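Local coordinates for lipoprotein (Clostridioides difficile, PDB 7RAG) that binds the CwlD amidase in a complex and allosterically activates that enzyme during spore formation, at residues S26-V31 and N41-H46; T51-L56 and E70-K75; G102-N107 and V166-F171; V140-A145 and K152-D157. All blocks are in the same frame, centred on the assembly; numbering follows the deposited sequence.

Interaction 1. Residues S26-V31 and N41-H46; sequences SCKAEV and NYVLIH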
loop_
_atom_site.group_PDB
_atom_site.type_symbol
_atom_site.label_atom_id
_atom_site.label_comp_id
_atom_site.label_asym_id
_atom_site.label_seq_id
_atom_site.Cartn_x
_atom_site.Cartn_y
_atom_site.Cartn_z
ATOM N N SER A 26 10.205 -9.356 18.150
ATOM C CA SER A 26 10.387 -10.392 17.155
ATOM C C SER A 26 10.463 -11.718 17.874
ATOM O O SER A 26 11.092 -11.824 18.929
ATOM C CB SER A 26 11.656 -10.174 16.333
ATOM O OG SER A 26 11.540 -10.821 15.078
ATOM N N CYS A 27 9.838 -12.728 17.292
ATOM C CA CYS A 27 9.869 -14.037 17.919
ATOM C C CYS A 27 9.582 -15.095 16.879
ATOM O O CYS A 27 9.135 -14.809 15.766
ATOM C CB CYS A 27 8.875 -14.144 19.077
ATOM S SG CYS A 27 7.146 -14.102 18.596
ATOM N N LYS A 28 9.893 -16.327 17.260
ATOM C CA LYS A 28 9.520 -17.521 16.528
ATOM C C LYS A 28 8.237 -18.062 17.161
ATOM O O LYS A 28 8.134 -18.144 18.390
ATOM C CB LYS A 28 10.661 -18.541 16.594
ATOM C CG LYS A 28 10.765 -19.507 15.436
ATOM C CD LYS A 28 11.960 -20.454 15.622
ATOM C CE LYS A 28 11.559 -21.749 16.319
ATOM N NZ LYS A 28 12.643 -22.767 16.228
ATOM N N ALA A 29 7.248 -18.382 16.335
ATOM C CA ALA A 29 5.966 -18.901 16.796
ATOM C C ALA A 29 5.783 -20.309 16.247
ATOM O O ALA A 29 5.706 -20.499 15.026
ATOM C CB ALA A 29 4.805 -17.996 16.361
ATOM N N GLU A 30 5.733 -21.289 17.146
ATOM C CA GLU A 30 5.387 -22.656 16.786
ATOM C C GLU A 30 3.896 -22.840 17.007
ATOM O O GLU A 30 3.430 -22.771 18.148
ATOM C CB GLU A 30 6.180 -23.650 17.630
ATOM C CG GLU A 30 7.660 -23.410 17.563
ATOM C CD GLU A 30 8.457 -24.380 18.399
ATOM O OE1 GLU A 30 7.844 -25.191 19.147
ATOM O OE2 GLU A 30 9.703 -24.322 18.295
ATOM N N VAL A 31 3.146 -23.072 15.934
ATOM C CA VAL A 31 1.693 -23.089 15.999
ATOM C C VAL A 31 1.205 -24.498 15.721
ATOM O O VAL A 31 1.570 -25.094 14.706
ATOM C CB VAL A 31 1.068 -22.103 14.999
ATOM C CG1 VAL A 31 -0.427 -22.108 15.154
ATOM C CG2 VAL A 31 1.643 -20.705 15.188
ATOM N N ASN A 41 1.362 -28.655 12.165
ATOM C CA ASN A 41 2.252 -27.725 12.838
ATOM C C ASN A 41 2.858 -26.748 11.838
ATOM O O ASN A 41 2.985 -27.043 10.650
ATOM C CB ASN A 41 3.297 -28.474 13.634
ATOM C CG ASN A 41 2.674 -29.215 14.825
ATOM O OD1 ASN A 41 2.118 -28.593 15.721
ATOM N ND2 ASN A 41 2.722 -30.534 14.809
ATOM N N TYR A 42 3.097 -25.527 12.305
ATOM C CA TYR A 42 3.664 -24.485 11.479
ATOM C C TYR A 42 4.699 -23.750 12.306
ATOM O O TYR A 42 4.595 -23.709 13.532
ATOM C CB TYR A 42 2.593 -23.512 11.005
ATOM C CG TYR A 42 1.448 -24.188 10.324
ATOM C CD1 TYR A 42 1.440 -24.352 8.946
ATOM C CD2 TYR A 42 0.362 -24.648 11.055
ATOM C CE1 TYR A 42 0.390 -24.969 8.314
ATOM C CE2 TYR A 42 -0.693 -25.256 10.434
ATOM C CZ TYR A 42 -0.673 -25.422 9.061
ATOM O OH TYR A 42 -1.737 -26.043 8.444
ATOM N N VAL A 43 5.700 -23.174 11.647
ATOM C CA VAL A 43 6.588 -22.238 12.319
ATOM C C VAL A 43 6.590 -20.935 11.541
ATOM O O VAL A 43 6.819 -20.917 10.326
ATOM C CB VAL A 43 8.014 -22.784 12.498
ATOM C CG1 VAL A 43 8.902 -21.745 13.111
ATOM C CG2 VAL A 43 7.991 -23.997 13.402
ATOM N N LEU A 44 6.304 -19.853 12.240
ATOM C CA LEU A 44 6.300 -18.520 11.674
ATOM C C LEU A 44 7.317 -17.695 12.430
ATOM O O LEU A 44 7.670 -18.016 13.568
ATOM C CB LEU A 44 4.911 -17.854 11.787
ATOM C CG LEU A 44 3.781 -18.554 11.020
ATOM C CD1 LEU A 44 3.137 -19.668 11.851
ATOM C CD2 LEU A 44 2.746 -17.571 10.534
ATOM N N ILE A 45 7.792 -16.632 11.790
ATOM C CA ILE A 45 8.444 -15.543 12.502
ATOM C C ILE A 45 7.470 -14.375 12.563
ATOM O O ILE A 45 6.853 -14.017 11.550
ATOM C CB ILE A 45 9.775 -15.159 11.843
ATOM C CG1 ILE A 45 10.695 -16.382 11.888
ATOM C CG2 ILE A 45 10.404 -13.980 12.580
ATOM C CD1 ILE A 45 11.831 -16.327 10.946
ATOM N N HIS A 46 7.260 -13.855 13.770
ATOM C CA HIS A 46 6.454 -12.671 14.017
ATOM C C HIS A 46 7.379 -11.502 14.229
ATOM O O HIS A 46 8.251 -11.554 15.107
ATOM C CB HIS A 46 5.609 -12.803 15.275
ATOM C CG HIS A 46 4.496 -13.775 15.151
ATOM N ND1 HIS A 46 3.553 -13.945 16.138
ATOM C CD2 HIS A 46 4.172 -14.632 14.159
ATOM C CE1 HIS A 46 2.695 -14.872 15.760
ATOM N NE2 HIS A 46 3.046 -15.297 14.560
#

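Interaction 2. Residues T51-L56 and E70-K75; sequences TDNYKL and EYQGDK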
loop_
_atom_site.group_PDB
_atom_site.type_symbol
_atom_site.label_atom_id
_atom_site.label_comp_id
_atom_site.label_asym_id
_atom_site.label_seq_id
_atom_site.Cartn_x
_atom_site.Cartn_y
_atom_site.Cartn_z
ATOM N N THR A 51 5.317 2.146 13.755
ATOM C CA THR A 51 5.801 2.958 12.645
ATOM C C THR A 51 5.034 4.271 12.574
ATOM O O THR A 51 3.906 4.381 13.067
ATOM C CB THR A 51 5.692 2.231 11.285
ATOM O OG1 THR A 51 4.337 2.244 10.833
ATOM C CG2 THR A 51 6.146 0.792 11.400
ATOM N N ASP A 52 5.673 5.268 11.967
ATOM C CA ASP A 52 5.082 6.591 11.822
ATOM C C ASP A 52 4.180 6.653 10.596
ATOM O O ASP A 52 4.461 6.041 9.565
ATOM C CB ASP A 52 6.176 7.650 11.718
ATOM C CG ASP A 52 7.027 7.726 12.965
ATOM O OD1 ASP A 52 8.054 8.425 12.929
ATOM O OD2 ASP A 52 6.687 7.084 13.981
ATOM N N ASN A 53 3.072 7.369 10.722
ATOM C CA ASN A 53 2.187 7.631 9.592
ATOM C C ASN A 53 1.860 9.117 9.577
ATOM O O ASN A 53 1.296 9.643 10.543
ATOM C CB ASN A 53 0.908 6.787 9.661
ATOM C CG ASN A 53 -0.117 7.175 8.594
ATOM O OD1 ASN A 53 -0.852 8.156 8.741
ATOM N ND2 ASN A 53 -0.178 6.398 7.526
ATOM N N TYR A 54 2.225 9.782 8.486
ATOM C CA TYR A 54 1.997 11.205 8.293
ATOM C C TYR A 54 1.021 11.401 7.136
ATOM O O TYR A 54 1.127 10.731 6.109
ATOM C CB TYR A 54 3.302 11.919 7.994
ATOM C CG TYR A 54 4.230 12.116 9.170
ATOM C CD1 TYR A 54 4.031 13.159 10.062
ATOM C CD2 TYR A 54 5.334 11.293 9.367
ATOM C CE1 TYR A 54 4.894 13.371 11.125
ATOM C CE2 TYR A 54 6.196 11.491 10.435
ATOM C CZ TYR A 54 5.976 12.538 11.308
ATOM O OH TYR A 54 6.818 12.763 12.374
ATOM N N LYS A 55 0.042 12.280 7.306
ATOM C CA LYS A 55 -0.806 12.692 6.196
ATOM C C LYS A 55 -0.776 14.209 6.098
ATOM O O LYS A 55 -0.984 14.895 7.101
ATOM C CB LYS A 55 -2.231 12.195 6.378
ATOM C CG LYS A 55 -3.162 12.552 5.250
ATOM C CD LYS A 55 -4.319 11.574 5.202
ATOM C CE LYS A 55 -5.487 12.127 4.393
ATOM N NZ LYS A 55 -5.901 11.158 3.330
ATOM N N LEU A 56 -0.466 14.729 4.910
ATOM C CA LEU A 56 -0.561 16.154 4.618
ATOM C C LEU A 56 -1.660 16.333 3.585
ATOM O O LEU A 56 -1.553 15.800 2.474
ATOM C CB LEU A 56 0.749 16.733 4.077
ATOM C CG LEU A 56 2.082 16.096 4.455
ATOM C CD1 LEU A 56 3.208 16.990 3.949
ATOM C CD2 LEU A 56 2.210 15.885 5.965
ATOM N N GLU A 70 0.448 10.974 1.689
ATOM C CA GLU A 70 0.456 10.125 2.868
ATOM C C GLU A 70 1.757 9.330 2.907
ATOM O O GLU A 70 2.111 8.680 1.922
ATOM C CB GLU A 70 -0.755 9.212 2.818
ATOM C CG GLU A 70 -1.187 8.665 4.131
ATOM C CD GLU A 70 -2.515 7.929 4.010
ATOM O OE1 GLU A 70 -3.434 8.471 3.332
ATOM O OE2 GLU A 70 -2.626 6.808 4.572
ATOM N N TYR A 71 2.479 9.413 4.025
ATOM C CA TYR A 71 3.726 8.689 4.251
ATOM C C TYR A 71 3.466 7.579 5.263
ATOM O O TYR A 71 3.143 7.866 6.425
ATOM C CB TYR A 71 4.813 9.622 4.782
ATOM C CG TYR A 71 5.189 10.774 3.870
ATOM C CD1 TYR A 71 6.264 10.666 2.986
ATOM C CD2 TYR A 71 4.479 11.978 3.896
ATOM C CE1 TYR A 71 6.616 11.719 2.157
ATOM C CE2 TYR A 71 4.832 13.029 3.079
ATOM C CZ TYR A 71 5.897 12.894 2.214
ATOM O OH TYR A 71 6.238 13.931 1.395
ATOM N N GLN A 72 3.627 6.319 4.841
ATOM C CA GLN A 72 3.258 5.181 5.678
ATOM C C GLN A 72 4.465 4.365 6.122
ATOM O O GLN A 72 4.676 4.129 7.313
ATOM C CB GLN A 72 2.279 4.263 4.928
ATOM C CG GLN A 72 1.136 4.975 4.237
ATOM C CD GLN A 72 -0.220 4.473 4.710
ATOM O OE1 GLN A 72 -0.302 3.650 5.623
ATOM N NE2 GLN A 72 -1.292 4.971 4.091
ATOM N N GLY A 73 5.226 3.871 5.172
ATOM C CA GLY A 73 6.361 3.031 5.449
ATOM C C GLY A 73 7.375 3.279 4.365
ATOM O O GLY A 73 7.822 4.405 4.141
ATOM N N ASP A 74 7.747 2.200 3.695
ATOM C CA ASP A 74 8.423 2.282 2.412
ATOM C C ASP A 74 7.528 2.897 1.327
ATOM O O ASP A 74 7.950 3.002 0.170
ATOM C CB ASP A 74 8.887 0.882 1.994
ATOM N N LYS A 75 6.301 3.317 1.671
ATOM C CA LYS A 75 5.323 3.759 0.681
ATOM C C LYS A 75 4.928 5.226 0.857
ATOM O O LYS A 75 4.966 5.786 1.962
ATOM C CB LYS A 75 4.058 2.898 0.721
#

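Interaction 3. Residues G102-N107 and V166-F171; sequences GDFIKN and VKYKDF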
loop_
_atom_site.group_PDB
_atom_site.type_symbol
_atom_site.label_atom_id
_atom_site.label_comp_id
_atom_site.label_asym_id
_atom_site.label_seq_id
_atom_site.Cartn_x
_atom_site.Cartn_y
_atom_site.Cartn_z
ATOM N N GLY A 102 8.001 20.846 7.374
ATOM C CA GLY A 102 7.056 20.785 8.473
ATOM C C GLY A 102 7.221 19.566 9.362
ATOM O O GLY A 102 6.694 19.550 10.484
ATOM N N ASP A 103 7.937 18.544 8.896
ATOM C CA ASP A 103 8.214 17.362 9.703
ATOM C C ASP A 103 9.306 17.688 10.710
ATOM O O ASP A 103 10.436 17.980 10.328
ATOM C CB ASP A 103 8.629 16.203 8.801
ATOM C CG ASP A 103 9.013 14.960 9.570
ATOM O OD1 ASP A 103 8.699 14.856 10.780
ATOM O OD2 ASP A 103 9.655 14.071 8.946
ATOM N N PHE A 104 8.977 17.631 11.987
ATOM C CA PHE A 104 9.912 18.006 13.037
ATOM C C PHE A 104 10.228 16.892 14.016
ATOM O O PHE A 104 11.337 16.883 14.555
ATOM C CB PHE A 104 9.387 19.209 13.834
ATOM C CG PHE A 104 8.062 18.970 14.468
ATOM C CD1 PHE A 104 7.980 18.540 15.782
ATOM C CD2 PHE A 104 6.896 19.159 13.746
ATOM C CE1 PHE A 104 6.768 18.311 16.376
ATOM C CE2 PHE A 104 5.661 18.933 14.334
ATOM C CZ PHE A 104 5.599 18.501 15.656
ATOM N N ILE A 105 9.304 15.963 14.282
ATOM C CA ILE A 105 9.663 14.835 15.133
ATOM C C ILE A 105 10.746 14.034 14.440
ATOM O O ILE A 105 10.728 13.866 13.210
ATOM C CB ILE A 105 8.473 13.912 15.448
ATOM C CG1 ILE A 105 7.211 14.683 15.824
ATOM C CG2 ILE A 105 8.859 12.949 16.578
ATOM C CD1 ILE A 105 6.050 13.754 16.192
ATOM N N LYS A 106 11.676 13.512 15.226
ATOM C CA LYS A 106 12.720 12.577 14.827
ATOM C C LYS A 106 13.885 13.255 14.115
ATOM O O LYS A 106 14.882 12.584 13.843
ATOM C CB LYS A 106 12.204 11.421 13.940
ATOM C CG LYS A 106 11.445 10.303 14.688
ATOM C CD LYS A 106 11.067 9.157 13.742
ATOM C CE LYS A 106 11.830 9.241 12.421
ATOM N NZ LYS A 106 11.580 8.051 11.570
ATOM N N ASN A 107 13.820 14.549 13.815
ATOM C CA ASN A 107 15.039 15.300 13.543
ATOM C C ASN A 107 15.388 16.251 14.668
ATOM O O ASN A 107 16.566 16.381 15.022
ATOM C CB ASN A 107 14.939 16.092 12.236
ATOM C CG ASN A 107 16.172 16.972 11.995
ATOM O OD1 ASN A 107 16.064 18.195 11.830
ATOM N ND2 ASN A 107 17.350 16.351 11.996
ATOM N N VAL A 166 6.909 27.691 7.620
ATOM C CA VAL A 166 5.762 26.975 8.133
ATOM C C VAL A 166 5.370 27.611 9.454
ATOM O O VAL A 166 6.175 27.655 10.388
ATOM C CB VAL A 166 6.071 25.482 8.320
ATOM C CG1 VAL A 166 4.876 24.777 8.937
ATOM C CG2 VAL A 166 6.479 24.847 7.005
ATOM N N LYS A 167 4.134 28.077 9.547
ATOM C CA LYS A 167 3.553 28.524 10.810
ATOM C C LYS A 167 2.531 27.490 11.255
ATOM O O LYS A 167 1.578 27.192 10.520
ATOM C CB LYS A 167 2.914 29.908 10.673
ATOM C CG LYS A 167 3.934 31.070 10.695
ATOM C CD LYS A 167 3.401 32.317 10.013
ATOM C CE LYS A 167 4.320 33.535 10.241
ATOM N NZ LYS A 167 3.668 34.632 11.078
ATOM N N TYR A 168 2.743 26.933 12.447
ATOM C CA TYR A 168 1.883 25.887 12.996
ATOM C C TYR A 168 0.733 26.506 13.791
ATOM O O TYR A 168 0.968 27.215 14.771
ATOM C CB TYR A 168 2.698 24.951 13.887
ATOM C CG TYR A 168 3.815 24.210 13.186
ATOM C CD1 TYR A 168 3.619 22.928 12.668
ATOM C CD2 TYR A 168 5.078 24.786 13.059
ATOM C CE1 TYR A 168 4.651 22.252 12.028
ATOM C CE2 TYR A 168 6.120 24.119 12.436
ATOM C CZ TYR A 168 5.901 22.855 11.921
ATOM O OH TYR A 168 6.942 22.213 11.296
ATOM N N LYS A 169 -0.502 26.215 13.385
ATOM C CA LYS A 169 -1.712 26.685 14.053
ATOM C C LYS A 169 -2.542 25.491 14.524
ATOM O O LYS A 169 -2.584 24.453 13.858
ATOM C CB LYS A 169 -2.566 27.574 13.105
ATOM C CG LYS A 169 -1.831 28.793 12.506
ATOM C CD LYS A 169 -1.832 29.997 13.449
ATOM C CE LYS A 169 -0.721 30.976 13.122
ATOM N NZ LYS A 169 0.614 30.415 13.509
ATOM N N ASP A 170 -3.207 25.643 15.676
ATOM C CA ASP A 170 -4.173 24.664 16.189
ATOM C C ASP A 170 -3.514 23.329 16.526
ATOM O O ASP A 170 -4.077 22.269 16.237
ATOM C CB ASP A 170 -5.329 24.421 15.211
ATOM C CG ASP A 170 -6.061 25.689 14.815
ATOM O OD1 ASP A 170 -6.114 26.637 15.631
ATOM O OD2 ASP A 170 -6.597 25.727 13.678
ATOM N N PHE A 171 -2.334 23.371 17.155
ATOM C CA PHE A 171 -1.562 22.158 17.411
ATOM C C PHE A 171 -2.153 21.375 18.578
ATOM O O PHE A 171 -2.205 21.875 19.704
ATOM C CB PHE A 171 -0.106 22.489 17.709
ATOM C CG PHE A 171 0.790 21.295 17.651
ATOM C CD1 PHE A 171 1.395 20.921 16.457
ATOM C CD2 PHE A 171 1.004 20.514 18.777
ATOM C CE1 PHE A 171 2.212 19.810 16.394
ATOM C CE2 PHE A 171 1.822 19.397 18.720
ATOM C CZ PHE A 171 2.426 19.046 17.527
#

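Interaction 4. Residues V140-A145 and K152-D157; sequences VLYVNA and KMEVLD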
loop_
_atom_site.group_PDB
_atom_site.type_symbol
_atom_site.label_atom_id
_atom_site.label_comp_id
_atom_site.label_asym_id
_atom_site.label_seq_id
_atom_site.Cartn_x
_atom_site.Cartn_y
_atom_site.Cartn_z
ATOM N N VAL A 140 15.369 25.712 10.713
ATOM C CA VAL A 140 15.204 26.363 12.009
ATOM C C VAL A 140 13.775 26.181 12.493
ATOM O O VAL A 140 12.826 26.570 11.802
ATOM C CB VAL A 140 15.561 27.858 11.959
ATOM C CG1 VAL A 140 15.536 28.431 13.375
ATOM C CG2 VAL A 140 16.915 28.045 11.328
ATOM N N LEU A 141 13.632 25.643 13.702
ATOM C CA LEU A 141 12.342 25.405 14.329
ATOM C C LEU A 141 12.204 26.284 15.562
ATOM O O LEU A 141 13.092 26.301 16.421
ATOM C CB LEU A 141 12.190 23.940 14.718
ATOM C CG LEU A 141 10.872 23.532 15.375
ATOM C CD1 LEU A 141 9.706 23.475 14.395
ATOM C CD2 LEU A 141 11.066 22.195 16.086
ATOM N N TYR A 142 11.091 27.005 15.646
ATOM C CA TYR A 142 10.735 27.791 16.820
ATOM C C TYR A 142 9.695 27.016 17.607
ATOM O O TYR A 142 8.623 26.699 17.078
ATOM C CB TYR A 142 10.189 29.164 16.424
ATOM C CG TYR A 142 11.202 29.988 15.676
ATOM C CD1 TYR A 142 11.969 30.950 16.330
ATOM C CD2 TYR A 142 11.423 29.784 14.314
ATOM C CE1 TYR A 142 12.907 31.685 15.652
ATOM C CE2 TYR A 142 12.361 30.521 13.632
ATOM C CZ TYR A 142 13.098 31.467 14.304
ATOM O OH TYR A 142 14.042 32.194 13.613
ATOM N N VAL A 143 10.007 26.717 18.863
ATOM C CA VAL A 143 9.118 25.995 19.762
ATOM C C VAL A 143 8.662 26.954 20.856
ATOM O O VAL A 143 9.462 27.734 21.382
ATOM C CB VAL A 143 9.820 24.760 20.365
ATOM C CG1 VAL A 143 8.840 23.949 21.206
ATOM C CG2 VAL A 143 10.428 23.908 19.267
ATOM N N ASN A 144 7.380 26.909 21.185
ATOM C CA ASN A 144 6.879 27.705 22.293
ATOM C C ASN A 144 7.464 27.164 23.591
ATOM O O ASN A 144 7.289 25.989 23.914
ATOM C CB ASN A 144 5.356 27.665 22.311
ATOM C CG ASN A 144 4.768 28.514 23.397
ATOM O OD1 ASN A 144 4.873 28.205 24.578
ATOM N ND2 ASN A 144 4.124 29.585 23.002
ATOM N N ALA A 145 8.156 28.014 24.342
ATOM C CA ALA A 145 8.891 27.517 25.494
ATOM C C ALA A 145 7.983 27.058 26.613
ATOM O O ALA A 145 8.455 26.358 27.511
ATOM C CB ALA A 145 9.845 28.583 26.021
ATOM N N LYS A 152 6.915 27.799 14.605
ATOM C CA LYS A 152 7.342 28.212 13.281
ATOM C C LYS A 152 8.546 27.393 12.847
ATOM O O LYS A 152 9.358 26.957 13.671
ATOM C CB LYS A 152 7.688 29.701 13.258
ATOM C CG LYS A 152 7.885 30.252 11.878
ATOM C CD LYS A 152 7.971 31.771 11.881
ATOM C CE LYS A 152 9.279 32.266 12.486
ATOM N NZ LYS A 152 9.511 33.708 12.156
HETATM N N MSE A 153 8.661 27.203 11.539
HETATM C CA MSE A 153 9.839 26.574 10.989
HETATM C C MSE A 153 10.272 27.263 9.718
HETATM O O MSE A 153 9.431 27.607 8.899
HETATM C CB MSE A 153 9.593 25.104 10.719
HETATM C CG MSE A 153 10.887 24.422 10.336
HETATM SE SE MSE A 153 10.688 22.786 9.299
HETATM C CE MSE A 153 10.401 21.519 10.803
ATOM N N GLU A 154 11.575 27.482 9.552
ATOM C CA GLU A 154 12.115 28.136 8.365
ATOM C C GLU A 154 13.199 27.274 7.728
ATOM O O GLU A 154 14.126 26.821 8.413
ATOM C CB GLU A 154 12.681 29.520 8.706
ATOM C CG GLU A 154 11.661 30.485 9.295
ATOM C CD GLU A 154 12.275 31.824 9.692
ATOM O OE1 GLU A 154 13.476 31.860 10.052
ATOM O OE2 GLU A 154 11.554 32.849 9.642
ATOM N N VAL A 155 13.080 27.041 6.425
ATOM C CA VAL A 155 14.181 26.528 5.621
ATOM C C VAL A 155 14.879 27.735 4.996
ATOM O O VAL A 155 14.263 28.525 4.269
ATOM C CB VAL A 155 13.683 25.524 4.567
ATOM C CG1 VAL A 155 14.842 24.921 3.766
ATOM C CG2 VAL A 155 12.870 24.420 5.234
ATOM N N LEU A 156 16.150 27.919 5.324
ATOM C CA LEU A 156 16.924 29.060 4.859
ATOM C C LEU A 156 17.859 28.613 3.744
ATOM O O LEU A 156 18.418 27.511 3.803
ATOM C CB LEU A 156 17.731 29.682 5.998
ATOM C CG LEU A 156 17.001 30.021 7.300
ATOM C CD1 LEU A 156 18.038 30.272 8.369
ATOM C CD2 LEU A 156 16.059 31.224 7.177
ATOM N N ASP A 157 18.006 29.455 2.720
ATOM C CA ASP A 157 18.981 29.157 1.684
ATOM C C ASP A 157 20.383 29.469 2.204
ATOM O O ASP A 157 20.581 29.813 3.372
ATOM C CB ASP A 157 18.649 29.901 0.386
ATOM C CG ASP A 157 18.698 31.411 0.516
ATOM O OD1 ASP A 157 19.353 31.942 1.431
ATOM O OD2 ASP A 157 18.080 32.078 -0.338
#

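Interaction 1. Residues S26-V31 and N41-H46
The His46 imidazole carries Ala29 CB on one face: the methyl stands 3.7 Å above the ring plane, displaced toward the rim at NE2 and CE1. Phe100 of the second subunit meets the same imidazole edge-to-face. At the other end of this antiparallel beta hairpin, the edge of the Tyr42 ring faces the carbonyl of Val31, with CD2 3.9 Å from Val31 O. The Tyr42 hydroxyl reaches beyond the hairpin to a hydrogen bond with Glu57 of the CwlD amidase chain, so this face takes part in the complex.

Such ring placements rest on backbone register. Cys27–His46, Ala29–Leu44 and Val31–Tyr42 are hydrogen-bonded pairs, and the two short strands run at 162° with axes 4.7 Å apart. The bond from Ala29 N to Leu44 O, 2.8 Å long, is almost straight at N-H (179°). All six of these residues project onto one face, where His46 CG, anti to the carbonyl carbon (chi1 -70°), is set on the side from which the ring meets Ala29 CB. On the reverse face Lys28 lies obliquely across Val43, its CG 3.7 Å from Val43 CG1. The second subunit continues the sheet in an antiparallel ladder. Back on the ring-bearing face, Val31 CG2 lies against Leu44 CD1, 3.8 Å away.

Interaction 2. Residues T51-L56 and E70-K75
Tyr54 and Tyr71 form an antiparallel hydrogen-bonded pair whose two backbone bonds, Tyr54 N to Tyr71 O at 3.0 Å and Tyr71 N to Tyr54 O at 2.8 Å, are the only ones joining these segments. Lys55 and Glu70 follow as a non-hydrogen-bonded pair. In the other direction the ladder stops: Asp52 O and Gln72 O, both acceptors, come within 3.0 Å of each other, and the chain turns away at Gln72, where its N bonds to Lys75 O.

The side chains divide between two faces. On one, Glu70 extends with CG anti to its backbone N (chi1 -158°) and passes across Lys55 at a slant, making a long salt bridge from OE1 to Lys55 NZ at 3.6 Å. Lys79 adds a weak, long ion pair to the same carboxylate. Asn53 and Gln72 run side by side in the same direction, although the placement of the Gln72 amide is doubtful. On the other face Tyr54 CB meets Tyr71 CB, while Leu56 CG approaches the edge of the Tyr71 ring, 4.3 Å from CE2. Phe100 packs edge-to-face with the Tyr54 ring.

Across the subunit interface, residues 51-56 also pair with a strand of the second copy, and Asp52 hydrogen-bonds to Tyr48 there. Within the chain, strands 40-58, 68-71 and 75-80 form an antiparallel meander, consistent with the antiparallel beta architecture of the LolA family.

Interaction 3. Residues G102-N107 and V166-F171
An aromatic cluster joins the loop that links the chain's two sheets to strand 162-173: Phe104 from the loop meets Tyr168 and Phe171. Its polar tie is a hydrogen bond from Tyr168 OH to Gly102 O, 2.8 Å long. The hydroxyl comes to the carbonyl from the side, at a C=O...donor angle of 102° and tilted out of the carbonyl plane. Val166 CG1 sits over one face of the Tyr168 ring, toward its rim. Gly102 has a positive phi, at which a side chain would jam against the preceding carbonyl.

Strand 162-173 is outermost in its antiparallel sheet within this chain, and a strand of the second subunit continues it. The Phe104 and Tyr168 side chains pass in opposite directions, and their rings meet obliquely with planes 83° apart, Phe104 CE2 being 4.2 Å from Tyr168 CE1. The chain turns a corner at Asp170 and brings Phe171 to Phe104, tip to tip and rim to rim: Phe104 CZ is 3.7 Å from Phe171 CE1. Pro150 and Met153 of neighbouring strand 150-156 also pack on Phe104. Tyr25 of the second lipoprotein subunit packs its ring against both phenylalanines.

Interaction 4. Residues V140-A145 and K152-D157
This is an antiparallel beta-hairpin contact between strands 138-144 and 150-156, consecutive neighbours in the second of the chain's sheets, and its polar face is built round Tyr142 and Lys152. These two side chains lie side by side and point the same way. Lys152 bends at chi3 (72°), which carries CE over the Tyr142 ring, off-centre and 3.7 Å from CE2. Lys152 NZ stands over the Tyr142 ring, 4.9 Å from its centroid, as a cation-pi partner. Lys152 NZ also forms a salt bridge with Glu154 OE2 at 3.4 Å, the hydrogen bond within it being weak. The Lys152 charge thus lies near both ring and carboxylate, which would probably favour it there. The other oxygen, Glu154 OE1, approaches the edge of the Tyr142 ring, and the carboxylate and ring planes are 84° apart.

In the hairpin ladder, Val140–Glu154 and Tyr142–Lys152 are hydrogen-bonded pairs flanking the non-hydrogen-bonded Leu141–Met153. Tyr142 N reaches Lys152 O at 2.6 Å, while the return bond from Lys152 N to Tyr142 O is longer, at 3.2 Å. On the opposite face, Leu141 CD1 touches Met153 CB at 4.0 Å, Met153 being modelled as selenomethionine. Tyr168 and Phe104 cover this apolar side, and Phe15 of the second subunit packs on Leu141. Farther along the Tyr142 face, Val140 CG2 rests against Leu156 CD1, 3.9 Å away.

Three of the contacts are backbone ladders and one is made mainly by side chains, a division that follows their places in the fold. Interactions 1 and 2 share strand 40-58 and its sheet, yet their centres lie 28 Å apart; the first is a regular ladder beside the amidase, whereas the second ends in a turn with partly exposed polar groups. Interaction 3, buried and largely aromatic, holds the inter-sheet loop to the second sheet, and the same loop reaches interaction 2, where Tyr54 OH probably hydrogen-bonds Asp103 OD1, 3.2 Å away. Interaction 4 adjoins it, with Val166 O 2.8 Å from Met153 N, and pairs an apolar face with a mixed one carrying Lys152 and Glu154. All four touch the second subunit.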